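Local coordinates for regulatory protein SdiA (Escherichia coli, PDB 4LFU) that acts as a LuxR-type quorum-sensing receptor that binds acyl-homoserine-lactone autoinducers and activates transcription, including that of the ftsQAZ cell-division genes, at residues Thr22-Glu25 against Val26-Ile30; Ile30-Gln33 against Ala34-Leu37; Val68-Tyr71 against Gln72-Phe76; Glu86-Gln90 against Gly91-Trp95; Asn217-Lys221 against Ile222-Asn226. All blocks are in the same frame, centred on the assembly; numbering follows the deposited sequence.

Contact 1. Residues Thr22-Glu25 against Val26-Ile30; sequences TAEE and VYHEI
The ring of Tyr27 meets Ala23 one helical turn back. Ala23 CB lies 3.9 Å from Tyr27 CE2, and the Ala23 carbonyl oxygen comes at the ring obliquely, 3.2 Å from Tyr27 CD2. Tyr27 CG stands beside its own backbone N (chi1 -60°), which swings the ring back over the start of the helix. The ring of Tyr60 stacks on it from elsewhere in the domain. Glu24 OE2 lies 3.9 Å from His28 CB. The carboxylate and imidazole planes are turned 51° apart, and their charged atoms do not touch. A bent Glu24 chain brings the carboxylate there.

These are the first turns of helix 23-36 in the autoinducer-binding domain, with Thr22 at the N-cap. The i to i+4 bonds start with a weak one from Val26 N to Thr22 O. Stronger ones follow: Tyr27 N to Ala23 O at 3.0 Å, and His28 N to Glu24 O at 2.8 Å. Glu29 N reaches Glu25 O at 3.2 Å.

Glu25 runs extended back toward the cap, where its OE2 accepts a weak bond from Thr22 N and a further one from Glu21 N. Its OE1 forms a salt bridge with Arg19. Glu29 is bridged in turn to Arg16 of helix 6-19. Val26 faces Ser161 and Ala164 of helix 147-167, and its CG2 sits 3.5 Å from Thr22 O.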
# COMPACT_ATOMS: atom_id res chain seq x y z
N THR A 22 -23.60 -5.60 5.25
CA THR A 22 -23.24 -5.21 6.62
C THR A 22 -21.87 -5.75 7.08
O THR A 22 -21.34 -6.72 6.52
CB THR A 22 -24.33 -5.65 7.66
OG1 THR A 22 -24.58 -7.06 7.53
CG2 THR A 22 -25.63 -4.87 7.45
N ALA A 23 -21.30 -5.11 8.09
CA ALA A 23 -20.13 -5.59 8.80
C ALA A 23 -20.27 -7.04 9.33
O ALA A 23 -19.38 -7.86 9.11
CB ALA A 23 -19.78 -4.64 9.93
N GLU A 24 -21.39 -7.36 9.99
CA GLU A 24 -21.62 -8.71 10.54
C GLU A 24 -21.59 -9.82 9.48
O GLU A 24 -21.14 -10.93 9.77
CB GLU A 24 -22.90 -8.78 11.40
CG GLU A 24 -23.63 -10.18 11.52
CD GLU A 24 -22.87 -11.29 12.31
OE1 GLU A 24 -21.76 -11.05 12.85
OE2 GLU A 24 -23.41 -12.43 12.38
N GLU A 25 -22.03 -9.52 8.26
CA GLU A 25 -21.96 -10.48 7.15
C GLU A 25 -20.52 -10.77 6.77
O GLU A 25 -20.19 -11.89 6.37
CB GLU A 25 -22.67 -9.95 5.91
CG GLU A 25 -24.20 -9.98 5.90
CD GLU A 25 -24.74 -9.35 4.60
OE1 GLU A 25 -24.66 -9.99 3.53
OE2 GLU A 25 -25.22 -8.20 4.65
N VAL A 26 -19.67 -9.74 6.84
CA VAL A 26 -18.23 -9.87 6.59
C VAL A 26 -17.59 -10.74 7.69
O VAL A 26 -16.89 -11.72 7.39
CB VAL A 26 -17.52 -8.47 6.51
CG1 VAL A 26 -16.06 -8.62 6.32
CG2 VAL A 26 -18.10 -7.61 5.38
N TYR A 27 -17.85 -10.39 8.95
CA TYR A 27 -17.30 -11.13 10.09
C TYR A 27 -17.78 -12.57 10.15
O TYR A 27 -16.99 -13.47 10.39
CB TYR A 27 -17.55 -10.41 11.41
CG TYR A 27 -16.93 -9.04 11.46
CD1 TYR A 27 -15.60 -8.85 11.11
CD2 TYR A 27 -17.66 -7.95 11.86
CE1 TYR A 27 -15.02 -7.57 11.16
CE2 TYR A 27 -17.10 -6.69 11.91
CZ TYR A 27 -15.78 -6.50 11.56
OH TYR A 27 -15.23 -5.23 11.61
N HIS A 28 -19.06 -12.77 9.89
CA HIS A 28 -19.62 -14.12 9.88
C HIS A 28 -18.98 -15.02 8.82
O HIS A 28 -18.71 -16.19 9.09
CB HIS A 28 -21.15 -14.08 9.73
CG HIS A 28 -21.77 -15.45 9.73
ND1 HIS A 28 -22.19 -16.07 8.57
CD2 HIS A 28 -22.01 -16.32 10.74
CE1 HIS A 28 -22.66 -17.27 8.87
NE2 HIS A 28 -22.57 -17.44 10.18
N GLU A 29 -18.74 -14.46 7.63
CA GLU A 29 -18.08 -15.19 6.54
C GLU A 29 -16.63 -15.54 6.87
O GLU A 29 -16.17 -16.62 6.51
CB GLU A 29 -18.17 -14.39 5.23
CG GLU A 29 -17.68 -15.14 3.96
CD GLU A 29 -18.40 -16.48 3.73
OE1 GLU A 29 -19.64 -16.54 3.90
OE2 GLU A 29 -17.72 -17.47 3.37
N ILE A 30 -15.91 -14.63 7.54
CA ILE A 30 -14.53 -14.91 7.97
C ILE A 30 -14.52 -16.03 9.01
O ILE A 30 -13.69 -16.93 8.92
CB ILE A 30 -13.81 -13.68 8.55
CG1 ILE A 30 -13.48 -12.68 7.43
CG2 ILE A 30 -12.54 -14.12 9.32
CD1 ILE A 30 -13.21 -11.27 7.96

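Contact 2. Residues Ile30-Gln33 against Ala34-Leu37; sequences IELQ and AQQL
Gln35 lays its extended side chain back along the helix over Glu31. Its OE1 is 3.6 Å from Glu31 CG, so the amide rests against the aliphatic part of Glu31. The amide and carboxylate planes are 20° apart. Gln35 NE2 lies 3.9 Å from Leu32 CD2, and these two side chains cross at about a right angle. The other methyl of Leu32, CD1, is turned toward the amide of Gln36.

These pairs belong to the last turns of helix 23-36, which packs on the sheet of the autoinducer-binding domain. Four i to i+4 bonds run through it, from Ala34 N to Ile30 O at 2.9 Å up to Leu37 N to Gln33 O at 3.1 Å. Leu37 has already left the helix.

The amides of Gln33 and Gln36 are turned 61° against each other and do not bond directly. One water joins them. It donates to Gln36 OE1 at 3.0 Å and more weakly to Gln33 OE1. A bend at chi2 (-56°) folds the Gln33 amide back along the helix, where NE2 bonds to Glu29. Ala34 and Leu37 turn to Phe135 of strand 130-137.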
# COMPACT_ATOMS: atom_id res chain seq x y z
N ILE A 30 -15.91 -14.63 7.54
CA ILE A 30 -14.53 -14.91 7.97
C ILE A 30 -14.52 -16.03 9.01
O ILE A 30 -13.69 -16.93 8.92
CB ILE A 30 -13.81 -13.68 8.55
CG1 ILE A 30 -13.48 -12.68 7.43
CG2 ILE A 30 -12.54 -14.12 9.32
CD1 ILE A 30 -13.21 -11.27 7.96
N GLU A 31 -15.45 -15.97 9.96
CA GLU A 31 -15.63 -17.05 10.95
C GLU A 31 -15.89 -18.42 10.30
O GLU A 31 -15.22 -19.40 10.61
CB GLU A 31 -16.72 -16.72 11.97
CG GLU A 31 -16.83 -17.79 13.06
CD GLU A 31 -17.82 -17.44 14.16
OE1 GLU A 31 -17.41 -17.47 15.35
OE2 GLU A 31 -18.99 -17.13 13.83
N LEU A 32 -16.84 -18.46 9.36
CA LEU A 32 -17.12 -19.67 8.57
C LEU A 32 -15.91 -20.21 7.80
O LEU A 32 -15.68 -21.42 7.79
CB LEU A 32 -18.30 -19.43 7.63
CG LEU A 32 -19.18 -20.60 7.17
CD1 LEU A 32 -19.01 -20.90 5.66
CD2 LEU A 32 -19.02 -21.88 8.05
N GLN A 33 -15.16 -19.31 7.16
CA GLN A 33 -13.94 -19.66 6.41
C GLN A 33 -12.83 -20.19 7.32
O GLN A 33 -12.13 -21.12 6.96
CB GLN A 33 -13.42 -18.45 5.62
CG GLN A 33 -14.25 -18.07 4.41
CD GLN A 33 -14.42 -19.21 3.44
OE1 GLN A 33 -13.46 -19.94 3.15
NE2 GLN A 33 -15.65 -19.39 2.94
N ALA A 34 -12.65 -19.57 8.48
CA ALA A 34 -11.70 -20.07 9.48
C ALA A 34 -12.04 -21.53 9.83
O ALA A 34 -11.15 -22.39 9.85
CB ALA A 34 -11.74 -19.20 10.72
N GLN A 35 -13.32 -21.76 10.10
CA GLN A 35 -13.87 -23.08 10.42
C GLN A 35 -13.64 -24.12 9.33
O GLN A 35 -13.27 -25.25 9.63
CB GLN A 35 -15.36 -22.94 10.79
CG GLN A 35 -15.53 -22.60 12.28
CD GLN A 35 -16.83 -21.88 12.64
OE1 GLN A 35 -16.95 -21.34 13.74
NE2 GLN A 35 -17.80 -21.86 11.71
N GLN A 36 -13.82 -23.73 8.07
CA GLN A 36 -13.54 -24.62 6.93
C GLN A 36 -12.07 -25.00 6.82
O GLN A 36 -11.74 -26.13 6.43
CB GLN A 36 -14.02 -24.00 5.62
CG GLN A 36 -15.52 -24.07 5.46
CD GLN A 36 -16.00 -23.52 4.13
OE1 GLN A 36 -15.32 -23.66 3.10
NE2 GLN A 36 -17.16 -22.90 4.14
N LEU A 37 -11.18 -24.07 7.17
CA LEU A 37 -9.75 -24.37 7.22
C LEU A 37 -9.35 -25.08 8.51
O LEU A 37 -8.17 -25.35 8.72
CB LEU A 37 -8.93 -23.09 7.03
CG LEU A 37 -9.10 -22.32 5.72
CD1 LEU A 37 -8.45 -20.95 5.82
CD2 LEU A 37 -8.52 -23.10 4.57
O HOH W 1 -12.52 -23.02 2.11

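Contact 3. Residues Val68-Tyr71 against Gln72-Phe76; sequences VSYY and QAKNF
Gln72 N donates to Val68 O at 2.9 Å, the shortest hydrogen bond between 68-71 and 72-76. The same i to i+4 pattern continues with Ala73 N to Ser69 O and Lys74 N to Tyr70 O. It then changes. Phe76 N reaches back five residues to Tyr71 O, at 3.1 Å and nearly straight.

The return of the chain brings Phe76 onto two tyrosines. Its CB sits over the centre of the Tyr71 ring, 3.8 Å from the ring centroid, a CH-pi contact. The Phe76 ring presents its edge to the same Tyr71 ring in an offset edge-to-face pair, with planes at 87°. Tyr71 CG lies anti to the backbone N (chi1 -179°), which brings the ring up beside Phe76. Its OH is bonded to Asp80.

Tyr70 takes Lys74 over one face. Lys74 CG stands 4.1 Å from the centroid of the Tyr70 ring, and CE follows along it, 3.8 Å from Tyr70 CE1. The bend at Lys74 chi2 (-69°) keeps the aliphatic chain against the ring. Tyr70 CE2 also touches Phe76 CE2 at 4.0 Å, obliquely. On another side of the helix, Gln72 and Val68 lie side by side and point the same way.

Phe76 goes on to Pro105, Leu106 and Ala109 of helix 104-112, and Val68 to strand 57-61. A bound tetraethylene glycol, probably from the crystallisation liquor, lies about 4 Å from the Tyr71 side chain. Asn75, with positive phi, closes helix 65-73 in a Schellman motif.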
# COMPACT_ATOMS: atom_id res chain seq x y z
N VAL A 68 -9.27 -11.25 25.33
CA VAL A 68 -9.08 -9.94 24.72
C VAL A 68 -8.80 -8.93 25.84
O VAL A 68 -7.83 -8.17 25.81
CB VAL A 68 -10.37 -9.52 23.91
CG1 VAL A 68 -10.30 -8.06 23.47
CG2 VAL A 68 -10.58 -10.41 22.72
N SER A 69 -9.66 -8.97 26.85
CA SER A 69 -9.56 -8.11 28.02
C SER A 69 -8.20 -8.28 28.72
O SER A 69 -7.60 -7.30 29.19
CB SER A 69 -10.74 -8.39 28.95
OG SER A 69 -10.71 -7.58 30.09
N TYR A 70 -7.70 -9.52 28.73
CA TYR A 70 -6.39 -9.87 29.33
C TYR A 70 -5.22 -9.37 28.50
O TYR A 70 -4.26 -8.82 29.03
CB TYR A 70 -6.28 -11.40 29.53
CG TYR A 70 -5.11 -11.88 30.36
CD1 TYR A 70 -5.14 -11.81 31.77
CD2 TYR A 70 -4.00 -12.42 29.75
CE1 TYR A 70 -4.06 -12.27 32.54
CE2 TYR A 70 -2.89 -12.88 30.51
CZ TYR A 70 -2.93 -12.80 31.90
OH TYR A 70 -1.83 -13.25 32.63
N TYR A 71 -5.29 -9.62 27.19
CA TYR A 71 -4.32 -9.07 26.21
C TYR A 71 -4.17 -7.54 26.30
O TYR A 71 -3.07 -7.02 26.19
CB TYR A 71 -4.77 -9.52 24.80
CG TYR A 71 -3.93 -9.11 23.61
CD1 TYR A 71 -3.95 -7.80 23.13
CD2 TYR A 71 -3.18 -10.05 22.91
CE1 TYR A 71 -3.23 -7.44 21.99
CE2 TYR A 71 -2.46 -9.69 21.77
CZ TYR A 71 -2.49 -8.39 21.33
OH TYR A 71 -1.79 -8.02 20.24
N GLN A 72 -5.29 -6.85 26.52
CA GLN A 72 -5.32 -5.38 26.66
C GLN A 72 -4.71 -4.88 27.97
O GLN A 72 -3.95 -3.91 27.96
CB GLN A 72 -6.75 -4.86 26.51
CG GLN A 72 -7.28 -4.93 25.07
CD GLN A 72 -8.75 -4.56 24.96
OE1 GLN A 72 -9.57 -4.94 25.81
NE2 GLN A 72 -9.11 -3.84 23.90
N ALA A 73 -5.06 -5.54 29.07
CA ALA A 73 -4.55 -5.23 30.42
C ALA A 73 -3.06 -5.51 30.56
O ALA A 73 -2.37 -4.82 31.31
CB ALA A 73 -5.33 -6.01 31.49
N LYS A 74 -2.55 -6.52 29.84
CA LYS A 74 -1.12 -6.81 29.91
C LYS A 74 -0.29 -6.04 28.89
O LYS A 74 0.91 -6.17 28.86
CB LYS A 74 -0.85 -8.32 29.79
CG LYS A 74 -1.49 -9.16 30.88
CD LYS A 74 -0.82 -8.91 32.22
CE LYS A 74 -1.66 -9.44 33.36
NZ LYS A 74 -1.02 -9.08 34.66
N ASN A 75 -0.95 -5.24 28.04
CA ASN A 75 -0.27 -4.48 26.97
C ASN A 75 0.53 -5.41 26.06
O ASN A 75 1.65 -5.10 25.68
CB ASN A 75 0.58 -3.33 27.55
CG ASN A 75 1.12 -2.34 26.46
OD1 ASN A 75 2.19 -1.77 26.64
ND2 ASN A 75 0.37 -2.14 25.37
N PHE A 76 -0.07 -6.54 25.70
CA PHE A 76 0.57 -7.48 24.80
C PHE A 76 0.71 -6.91 23.41
O PHE A 76 1.41 -7.47 22.60
CB PHE A 76 -0.19 -8.82 24.73
CG PHE A 76 -0.04 -9.69 25.95
CD1 PHE A 76 1.05 -9.56 26.81
CD2 PHE A 76 -0.98 -10.68 26.22
CE1 PHE A 76 1.19 -10.41 27.94
CE2 PHE A 76 -0.85 -11.53 27.35
CZ PHE A 76 0.23 -11.38 28.20

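Contact 4. Residues Glu86-Gln90 against Gly91-Trp95; sequences ENFSQ and GHLMW
Ser89 and His92 face each other across a type I' beta turn, a tight turn closed by a single antiparallel bridge and leading into edge strand 92-94 of the sheet. Two backbone bonds make them a hydrogen-bonded pair. Ser89 N donates to His92 O at 2.8 Å, in the carbonyl plane. His92 N returns a bond to Ser89 O at 2.9 Å, but from well above that carbonyl's plane. Gln90 and Gly91 form the corner, both with positive phi.

The polar side chains turn to other partners. Ser89 OG gives a weak bond to Gln90 OE1, while Gln90 NE2 makes a weak one to Glu160 of the second subunit. His92 ND1 bonds to Gln121. Backbone bonds pair Gly91 with Tyr122, Leu93 with Thr120 and Trp95 with Gly118, joining this edge to strand 117-124.

Apolar packing centres on the Phe88 ring. Leu93 CB lies over one face of it, 3.7 Å from the centroid and offset toward the rim, in a CH-pi contact. The two side chains cross at about a right angle. Leu93 CG is anti to the backbone N (chi1 178°), and CD2 comes within 3.8 Å of Phe88 CE1. Leu93 CD1 packs 3.4 Å from Asn87 O. The Phe88 ring also pairs edge-to-face with Tyr122.

Phe88 CA makes a bent CA-H...O contact with His92 O, with 3.5 Å between the two heavy atoms.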
# COMPACT_ATOMS: atom_id res chain seq x y z
N GLU A 86 7.44 -6.66 9.34
CA GLU A 86 8.83 -7.10 9.15
C GLU A 86 9.03 -8.60 9.31
O GLU A 86 10.01 -9.15 8.82
CB GLU A 86 9.78 -6.33 10.07
CG GLU A 86 10.08 -4.88 9.62
CD GLU A 86 9.83 -3.84 10.74
OE1 GLU A 86 10.81 -3.42 11.40
OE2 GLU A 86 8.64 -3.47 10.96
N ASN A 87 8.13 -9.31 9.97
CA ASN A 87 8.38 -10.74 10.05
C ASN A 87 7.47 -11.65 9.19
O ASN A 87 7.45 -12.87 9.32
CB ASN A 87 8.67 -11.21 11.51
CG ASN A 87 7.54 -10.99 12.42
OD1 ASN A 87 6.42 -11.35 12.08
ND2 ASN A 87 7.79 -10.40 13.61
N PHE A 88 6.78 -11.02 8.24
CA PHE A 88 5.97 -11.71 7.25
C PHE A 88 6.78 -11.99 5.98
O PHE A 88 7.69 -11.24 5.63
CB PHE A 88 4.76 -10.84 6.89
CG PHE A 88 3.66 -10.86 7.92
CD1 PHE A 88 3.78 -10.16 9.11
CD2 PHE A 88 2.51 -11.58 7.69
CE1 PHE A 88 2.77 -10.18 10.05
CE2 PHE A 88 1.50 -11.59 8.63
CZ PHE A 88 1.64 -10.90 9.81
N SER A 89 6.45 -13.06 5.29
CA SER A 89 7.01 -13.26 3.96
C SER A 89 5.86 -13.42 2.98
O SER A 89 4.98 -14.24 3.20
CB SER A 89 7.93 -14.48 3.95
OG SER A 89 8.38 -14.75 2.64
N GLN A 90 5.87 -12.61 1.92
CA GLN A 90 4.78 -12.56 0.93
C GLN A 90 3.43 -12.22 1.56
O GLN A 90 2.40 -12.75 1.15
CB GLN A 90 4.67 -13.89 0.15
CG GLN A 90 5.25 -13.84 -1.29
CD GLN A 90 6.74 -14.02 -1.29
OE1 GLN A 90 7.28 -14.81 -0.50
NE2 GLN A 90 7.44 -13.29 -2.15
N GLY A 91 3.45 -11.36 2.57
CA GLY A 91 2.22 -11.04 3.31
C GLY A 91 1.74 -12.13 4.29
O GLY A 91 0.75 -11.94 4.98
N HIS A 92 2.50 -13.22 4.38
CA HIS A 92 2.12 -14.42 5.10
C HIS A 92 3.04 -14.75 6.28
O HIS A 92 4.25 -14.53 6.25
CB HIS A 92 2.08 -15.59 4.11
CG HIS A 92 1.46 -16.84 4.67
ND1 HIS A 92 0.10 -16.95 4.88
CD2 HIS A 92 2.01 -18.02 5.03
CE1 HIS A 92 -0.17 -18.16 5.35
NE2 HIS A 92 0.97 -18.83 5.45
N LEU A 93 2.44 -15.28 7.34
CA LEU A 93 3.16 -15.67 8.55
C LEU A 93 2.52 -16.88 9.26
O LEU A 93 1.47 -16.77 9.89
CB LEU A 93 3.30 -14.49 9.52
CG LEU A 93 3.99 -14.70 10.88
CD1 LEU A 93 5.46 -15.17 10.73
CD2 LEU A 93 3.90 -13.41 11.70
N MET A 94 3.16 -18.03 9.12
CA MET A 94 2.79 -19.23 9.86
C MET A 94 3.43 -19.08 11.23
O MET A 94 4.62 -18.79 11.30
CB MET A 94 3.33 -20.47 9.12
CG MET A 94 2.96 -21.81 9.79
SD MET A 94 1.23 -22.20 9.49
CE MET A 94 0.75 -22.80 11.10
N TRP A 95 2.67 -19.23 12.31
CA TRP A 95 3.25 -19.05 13.68
C TRP A 95 4.22 -20.17 14.04
O TRP A 95 3.98 -21.34 13.72
CB TRP A 95 2.20 -18.91 14.79
CG TRP A 95 1.17 -17.84 14.57
CD1 TRP A 95 1.15 -16.89 13.57
CD2 TRP A 95 0.00 -17.59 15.37
NE1 TRP A 95 0.04 -16.09 13.70
CE2 TRP A 95 -0.68 -16.49 14.79
CE3 TRP A 95 -0.54 -18.20 16.51
CZ2 TRP A 95 -1.86 -15.98 15.32
CZ3 TRP A 95 -1.73 -17.70 17.03
CH2 TRP A 95 -2.38 -16.59 16.44

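Contact 5. Residues Asn217-Lys221 against Ile222-Asn226; sequences NMQKK and INAPN
Gln219 stretches its side chain out past Ala224 and along the backbone of Asn226. Its CG lies 3.8 Å from Asn226 O and 4.3 Å from Ala224 CB. Further out, Gln219 CD is 3.8 Å from Asn226 CA. The chain is extended beyond CG, and CG stands beside the backbone N (chi1 -86°). This carries the amide across the loop toward the next helix, where Gln219 touches Lys227 and Val230.

Ile222 is turned differently. Its CB leads away from 217-221, yet CG1 lies between the backbone N and the carbonyl carbon (chi1 66°). That bends CG1 back to 3.5 Å from Met218 O. Ile222 also packs on Phe180, as do Met218 and Lys221.

Between these side chains the backbone ends helix 208-222 with a Schellman motif in the LuxR-type DNA-binding domain. Asn223 has positive phi. Ala224 N reaches back to Gln219 O at 3.0 Å, five residues earlier. Two weak bonds accompany it: Asn223 N to Lys220 O and Ile222 N to Met218 O. Helix 208-222 carries the end of the predicted helix-turn-helix motif, 197-216. Asn226 is the N-cap of helix 227-237.

Lys221 points its extended chain the other way from the loop. Its NZ forms a salt bridge with Glu184 of helix 182-192 and a hydrogen bond with Asn179 O. On the loop side, Pro225 and Asn226 pack on Gly194 of the second subunit.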
# COMPACT_ATOMS: atom_id res chain seq x y z
N ASN A 217 -9.45 26.93 6.42
CA ASN A 217 -10.64 26.09 6.18
C ASN A 217 -10.36 24.59 6.34
O ASN A 217 -11.21 23.85 6.80
CB ASN A 217 -11.26 26.36 4.79
CG ASN A 217 -11.80 27.80 4.62
OD1 ASN A 217 -12.06 28.51 5.60
ND2 ASN A 217 -12.00 28.21 3.37
N MET A 218 -9.18 24.17 5.90
CA MET A 218 -8.72 22.79 6.01
C MET A 218 -8.42 22.46 7.49
O MET A 218 -8.71 21.36 7.96
CB MET A 218 -7.46 22.58 5.16
CG MET A 218 -7.70 22.40 3.66
SD MET A 218 -6.19 22.03 2.72
CE MET A 218 -5.29 23.58 2.78
N GLN A 219 -7.85 23.43 8.20
CA GLN A 219 -7.57 23.32 9.63
C GLN A 219 -8.87 23.20 10.39
O GLN A 219 -9.01 22.31 11.22
CB GLN A 219 -6.75 24.52 10.14
CG GLN A 219 -5.27 24.32 9.95
CD GLN A 219 -4.46 25.60 9.89
OE1 GLN A 219 -3.70 25.82 8.93
NE2 GLN A 219 -4.58 26.43 10.91
N LYS A 220 -9.82 24.07 10.06
CA LYS A 220 -11.16 24.02 10.64
C LYS A 220 -11.90 22.71 10.38
O LYS A 220 -12.43 22.12 11.32
CB LYS A 220 -11.97 25.28 10.23
CG LYS A 220 -13.51 25.20 10.39
CD LYS A 220 -14.23 26.54 9.98
CE LYS A 220 -14.03 26.94 8.48
NZ LYS A 220 -14.24 25.82 7.47
N LYS A 221 -11.91 22.22 9.13
CA LYS A 221 -12.57 20.94 8.79
C LYS A 221 -12.17 19.73 9.66
O LYS A 221 -13.04 18.96 10.06
CB LYS A 221 -12.33 20.56 7.33
CG LYS A 221 -13.18 21.27 6.33
CD LYS A 221 -12.64 21.06 4.92
CE LYS A 221 -13.55 21.68 3.86
NZ LYS A 221 -13.00 21.46 2.47
N ILE A 222 -10.86 19.55 9.89
CA ILE A 222 -10.33 18.38 10.63
C ILE A 222 -9.85 18.69 12.05
O ILE A 222 -9.25 17.85 12.70
CB ILE A 222 -9.21 17.60 9.84
CG1 ILE A 222 -7.94 18.44 9.67
CG2 ILE A 222 -9.72 17.13 8.49
CD1 ILE A 222 -6.67 17.61 9.41
N ASN A 223 -10.08 19.91 12.51
CA ASN A 223 -9.68 20.35 13.84
C ASN A 223 -8.15 20.28 14.09
O ASN A 223 -7.70 19.92 15.17
CB ASN A 223 -10.50 19.58 14.90
CG ASN A 223 -10.55 20.28 16.25
OD1 ASN A 223 -10.74 19.62 17.28
ND2 ASN A 223 -10.41 21.62 16.27
N ALA A 224 -7.36 20.67 13.08
CA ALA A 224 -5.90 20.69 13.18
C ALA A 224 -5.38 22.00 13.77
O ALA A 224 -5.98 23.03 13.56
CB ALA A 224 -5.28 20.44 11.81
N PRO A 225 -4.27 21.95 14.55
CA PRO A 225 -3.66 23.20 15.06
C PRO A 225 -2.84 24.04 14.03
O PRO A 225 -2.60 25.23 14.26
CB PRO A 225 -2.75 22.72 16.19
CG PRO A 225 -2.37 21.35 15.81
CD PRO A 225 -3.55 20.75 15.05
N ASN A 226 -2.41 23.42 12.93
CA ASN A 226 -1.60 24.12 11.92
C ASN A 226 -1.60 23.35 10.60
O ASN A 226 -2.16 22.27 10.52
CB ASN A 226 -0.16 24.35 12.42
CG ASN A 226 0.46 23.10 13.02
OD1 ASN A 226 0.90 23.12 14.16
ND2 ASN A 226 0.46 22.00 12.28

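How the contacts relate
All five contacts are local, each made within one continuous run of chain. Contacts 1 and 2 follow one another on helix 23-36 and share Ile30. Contact 1 opens that helix and contact 2 closes it. Contact 3 ends helix 65-73, about 25 Å from each of them, centre to centre. The chain then runs on to contact 4, whose turn leads into edge strand 92-94. These four belong to the autoinducer-binding domain. Contact 5 lies in the DNA-binding domain, about 43 Å from contact 2, centre to centre, and joins helix 208-222 to helix 227-237. None nests in or crosses another. Contacts 4 and 5 both touch the second subunit.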